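Local structure of beta-1,4-galactanase (Thielavia heterothallica, 1HJS) at residues S258-S261 against D262-N265; D79-S83 against D84-D88. The protein hydrolyses the beta-1,4-galactosidic linkages of type I arabinogalactans as a family 53 glycoside hydrolase built on a TIM barrel. One frame throughout, in Å; residues are numbered along the deposited sequence.

Contact 1 of 2, residues S258-S261 against D262-N265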
loop_
_atom_site.group_PDB
_atom_site.type_symbol
_atom_site.label_atom_id
_atom_site.label_comp_id
_atom_site.label_asym_id
_atom_site.label_seq_id
_atom_site.Cartn_x
_atom_site.Cartn_y
_atom_site.Cartn_z
ATOM N N SER A 258 -4.311 23.297 0.853
ATOM C CA SER A 258 -5.502 23.451 1.675
ATOM C C SER A 258 -6.139 22.067 1.764
ATOM O O SER A 258 -6.079 21.291 0.812
ATOM C CB SER A 258 -6.474 24.439 1.020
ATOM O OG SER A 258 -5.843 25.689 0.787
ATOM N N PHE A 259 -6.733 21.751 2.908
ATOM C CA PHE A 259 -7.367 20.451 3.081
ATOM C C PHE A 259 -8.714 20.387 2.369
ATOM O O PHE A 259 -9.349 21.415 2.136
ATOM C CB PHE A 259 -7.539 20.144 4.572
ATOM C CG PHE A 259 -6.340 19.480 5.190
ATOM C CD1 PHE A 259 -5.082 20.070 5.115
ATOM C CD2 PHE A 259 -6.465 18.250 5.828
ATOM C CE1 PHE A 259 -3.962 19.439 5.665
ATOM C CE2 PHE A 259 -5.355 17.616 6.378
ATOM C CZ PHE A 259 -4.102 18.210 6.297
ATOM N N PRO A 260 -9.158 19.174 1.997
ATOM C CA PRO A 260 -10.442 19.007 1.308
ATOM C C PRO A 260 -11.576 19.584 2.147
ATOM O O PRO A 260 -11.569 19.482 3.377
ATOM C CB PRO A 260 -10.549 17.495 1.138
ATOM C CG PRO A 260 -9.115 17.072 1.014
ATOM C CD PRO A 260 -8.451 17.884 2.103
ATOM N N SER A 261 -12.554 20.183 1.477
ATOM C CA SER A 261 -13.680 20.805 2.161
ATOM C C SER A 261 -14.433 19.930 3.161
ATOM O O SER A 261 -14.797 20.409 4.235
ATOM C CB SER A 261 -14.670 21.372 1.135
ATOM O OG SER A 261 -15.215 20.343 0.328
ATOM N N ASP A 262 -14.668 18.659 2.833
ATOM C CA ASP A 262 -15.412 17.805 3.756
ATOM C C ASP A 262 -14.627 17.132 4.878
ATOM O O ASP A 262 -15.119 16.188 5.497
ATOM C CB ASP A 262 -16.242 16.746 3.005
ATOM C CG ASP A 262 -15.429 15.937 2.017
ATOM O OD1 ASP A 262 -14.192 15.864 2.161
ATOM O OD2 ASP A 262 -16.047 15.355 1.096
ATOM N N VAL A 263 -13.418 17.619 5.147
ATOM C CA VAL A 263 -12.600 17.087 6.239
ATOM C C VAL A 263 -11.998 18.244 7.042
ATOM O O VAL A 263 -11.251 18.031 8.000
ATOM C CB VAL A 263 -11.450 16.178 5.729
ATOM C CG1 VAL A 263 -12.024 14.959 5.027
ATOM C CG2 VAL A 263 -10.533 16.956 4.801
ATOM N N LYS A 264 -12.347 19.468 6.652
ATOM C CA LYS A 264 -11.845 20.670 7.318
ATOM C C LYS A 264 -12.226 20.795 8.788
ATOM O O LYS A 264 -11.560 21.498 9.549
ATOM C CB LYS A 264 -12.315 21.926 6.580
ATOM C CG LYS A 264 -11.380 22.388 5.476
ATOM C CD LYS A 264 -11.790 23.763 4.968
ATOM C CE LYS A 264 -10.708 24.399 4.108
ATOM N NZ LYS A 264 -10.468 23.662 2.838
ATOM N N ASN A 265 -13.292 20.130 9.205
ATOM C CA ASN A 265 -13.678 20.237 10.600
ATOM C C ASN A 265 -13.043 19.178 11.483
ATOM O O ASN A 265 -13.162 19.233 12.709
ATOM C CB ASN A 265 -15.195 20.211 10.739
ATOM C CG ASN A 265 -15.828 21.527 10.327
ATOM O OD1 ASN A 265 -15.420 22.596 10.793
ATOM N ND2 ASN A 265 -16.824 21.460 9.451
#
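Lys264 reaches back over the bend of its own chain and puts NZ 2.6 Å from the backbone O of Phe259, a short hydrogen bond. The ammonium comes in well out ahead of the carbonyl, at a C=O...N angle of 153°, and is tilted only modestly from its plane. The side chain runs extended through chi2 and chi3 and folds only at its end: chi4 of 66° turns NZ in toward the oxygen. On the way CG passes 3.6 Å from Pro260 O. That carbonyl is already engaged, because Val263 N donates to Pro260 O at 3.2 Å, approaching from above the carbonyl plane. With Ser261 and Asp262 both in helical-type backbone conformations at the two corners, Pro260 to Val263 forms a type I beta turn. It lies in the long excursion between strand 240-245, the seventh of the TIM barrel, and helix 270-285, the centre of the contact about 23 Å from the centre of the chain. The apolar part of the contact belongs to Val263 CG2: chi1 of -63° places it between the backbone N and the carbonyl carbon, turning this methyl onto the Pro260 ring. It packs 3.5 Å from Pro260 CD, with CB of the same ring at 3.7 Å, and comes as close as 3.1 Å to Pro260 O, a tight fit of methyl against carbonyl. The same methyl lies near the plane of the Phe259 ring, at its edge, 4.4 Å from Phe259 CB. Away from the turn, that ring is buried against Trp248, Phe268 and Cys310, the last a partner in the disulfide with Cys252. The Asp262 carboxylate accepts from the backbone amides of Leu223 and Ser224, where helix 223-237 begins; that N-terminal end would be expected to favour its negative charge.

Contact 2 of 2, residues D79-S83 against D84-D88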
loop_
_atom_site.group_PDB
_atom_site.type_symbol
_atom_site.label_atom_id
_atom_site.label_comp_id
_atom_site.label_asym_id
_atom_site.label_seq_id
_atom_site.Cartn_x
_atom_site.Cartn_y
_atom_site.Cartn_z
ATOM N N ASP A 79 3.864 -5.537 -1.233
ATOM C CA ASP A 79 3.806 -4.461 -2.215
ATOM C C ASP A 79 5.117 -4.385 -2.988
ATOM O O ASP A 79 6.088 -3.799 -2.521
ATOM C CB ASP A 79 3.524 -3.135 -1.494
ATOM C CG ASP A 79 3.610 -1.922 -2.413
ATOM O OD1 ASP A 79 3.596 -2.083 -3.649
ATOM O OD2 ASP A 79 3.677 -0.794 -1.880
ATOM N N PHE A 80 5.147 -5.006 -4.166
ATOM C CA PHE A 80 6.341 -4.982 -5.004
ATOM C C PHE A 80 6.470 -3.621 -5.664
ATOM O O PHE A 80 5.574 -3.211 -6.405
ATOM C CB PHE A 80 6.257 -6.030 -6.123
ATOM C CG PHE A 80 6.480 -7.440 -5.669
ATOM C CD1 PHE A 80 7.689 -7.819 -5.097
ATOM C CD2 PHE A 80 5.489 -8.403 -5.851
ATOM C CE1 PHE A 80 7.915 -9.143 -4.712
ATOM C CE2 PHE A 80 5.705 -9.738 -5.468
ATOM C CZ PHE A 80 6.919 -10.103 -4.901
ATOM N N HIS A 81 7.568 -2.920 -5.398
ATOM C CA HIS A 81 7.794 -1.624 -6.028
ATOM C C HIS A 81 8.509 -1.816 -7.365
ATOM O O HIS A 81 8.562 -0.900 -8.187
ATOM C CB HIS A 81 8.642 -0.707 -5.132
ATOM C CG HIS A 81 7.865 -0.039 -4.040
ATOM N ND1 HIS A 81 8.107 1.260 -3.646
ATOM C CD2 HIS A 81 6.854 -0.486 -3.259
ATOM C CE1 HIS A 81 7.275 1.584 -2.670
ATOM N NE2 HIS A 81 6.505 0.542 -2.416
ATOM N N TYR A 82 9.048 -3.016 -7.582
ATOM C CA TYR A 82 9.781 -3.319 -8.808
ATOM C C TYR A 82 10.785 -2.212 -9.099
ATOM O O TYR A 82 10.837 -1.657 -10.203
ATOM C CB TYR A 82 8.823 -3.493 -9.992
ATOM C CG TYR A 82 7.913 -4.705 -9.873
ATOM C CD1 TYR A 82 8.423 -5.947 -9.491
ATOM C CD2 TYR A 82 6.553 -4.621 -10.184
ATOM C CE1 TYR A 82 7.603 -7.077 -9.427
ATOM C CE2 TYR A 82 5.724 -5.748 -10.123
ATOM C CZ TYR A 82 6.261 -6.972 -9.745
ATOM O OH TYR A 82 5.466 -8.093 -9.707
ATOM N N SER A 83 11.577 -1.899 -8.079
ATOM C CA SER A 83 12.609 -0.880 -8.154
ATOM C C SER A 83 13.537 -1.141 -6.980
ATOM O O SER A 83 13.186 -1.897 -6.076
ATOM C CB SER A 83 11.993 0.517 -8.023
ATOM O OG SER A 83 12.996 1.519 -8.115
ATOM N N ASP A 84 14.724 -0.540 -6.991
ATOM C CA ASP A 84 15.647 -0.724 -5.876
ATOM C C ASP A 84 15.336 0.328 -4.824
ATOM O O ASP A 84 15.895 0.301 -3.729
ATOM C CB ASP A 84 17.106 -0.554 -6.304
ATOM C CG ASP A 84 17.573 -1.638 -7.249
ATOM O OD1 ASP A 84 17.127 -2.796 -7.108
ATOM O OD2 ASP A 84 18.406 -1.326 -8.121
ATOM N N THR A 85 14.440 1.250 -5.161
ATOM C CA THR A 85 14.078 2.325 -4.242
ATOM C C THR A 85 12.602 2.721 -4.385
ATOM O O THR A 85 11.850 2.077 -5.117
ATOM C CB THR A 85 14.983 3.561 -4.491
ATOM O OG1 THR A 85 14.794 4.521 -3.446
ATOM C CG2 THR A 85 14.658 4.197 -5.834
ATOM N N TRP A 86 12.199 3.781 -3.684
ATOM C CA TRP A 86 10.816 4.257 -3.705
ATOM C C TRP A 86 10.215 4.376 -5.099
ATOM O O TRP A 86 10.778 5.030 -5.977
ATOM C CB TRP A 86 10.696 5.634 -3.038
ATOM C CG TRP A 86 11.218 5.711 -1.636
ATOM C CD1 TRP A 86 12.440 6.169 -1.238
ATOM C CD2 TRP A 86 10.530 5.312 -0.448
ATOM N NE1 TRP A 86 12.557 6.080 0.134
ATOM C CE2 TRP A 86 11.398 5.556 0.641
ATOM C CE3 TRP A 86 9.263 4.770 -0.197
ATOM C CZ2 TRP A 86 11.038 5.275 1.961
ATOM C CZ3 TRP A 86 8.905 4.491 1.118
ATOM C CH2 TRP A 86 9.791 4.745 2.178
ATOM N N ALA A 87 9.059 3.754 -5.295
ATOM C CA ALA A 87 8.371 3.842 -6.574
ATOM C C ALA A 87 7.081 4.631 -6.364
ATOM O O ALA A 87 6.306 4.339 -5.455
ATOM C CB ALA A 87 8.054 2.442 -7.115
ATOM N N ASP A 88 6.875 5.647 -7.195
ATOM C CA ASP A 88 5.671 6.469 -7.132
ATOM C C ASP A 88 5.415 7.031 -8.536
ATOM O O ASP A 88 6.157 6.723 -9.467
ATOM C CB ASP A 88 5.827 7.588 -6.085
ATOM C CG ASP A 88 7.072 8.423 -6.289
ATOM O OD1 ASP A 88 7.289 8.921 -7.411
ATOM O OD2 ASP A 88 7.835 8.586 -5.312
HETATM O O HOH W 1 11.819 3.999 -8.266
#
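Ser83 OG has three partners: Thr85 N donates to it at 3.3 Å and almost straight (170°), a water donates to it at 2.7 Å, and the hydroxyl is hydrogen-bonded to the carbonyl of Thr93. With OG anti to its own backbone N (chi1 -179°), the hydroxyl meets the amide two residues on, making an ST turn. The water also donates to Trp86 O at 2.7 Å, so it ties the start of the bend to its far limb. This bend follows the third barrel strand, 75-80, at the C-terminal end of the TIM barrel, where family 53 enzymes carry their active site. His81 lies against the returning limb. Its ND1 accepts from Ala87 N at 3.1 Å, the amide lying at the ring edge but 24° out of the plane, and Ala87 CB packs 3.8 Å from His81 CB. At the other end of the imidazole, NE2 makes a weak bond to Asp79 OD2, an oxygen also salt-bridged to Arg45. A leucine in place of His81 would probably deprive Ala87 N of its acceptor and let the returning limb shift. Ala87 O in turn takes a bond from Asn134, next to the proton donor Glu135, and the His81 side chain is about 6 Å from that of the nucleophile Glu245.

Both contacts are tight bends in loops that follow barrel strands, but they sit at very different depths. Contact 2 comes straight off strand 75-80 close to the two catalytic glutamates, whereas contact 1 lies far along the loop after strand 240-245, at the periphery, with its serines and lysine exposed. The nearest atoms of the two are about 19 Å apart and they share no element. Their chemistry follows their place: at 258-265 an exposed lysine and a backbone turn bond to carbonyls over a small apolar patch, while at 79-88 buried side-chain acceptors, an imidazole nitrogen and a hydroxyl, accept backbone amides, and a water bridges the hydroxyl to a carbonyl.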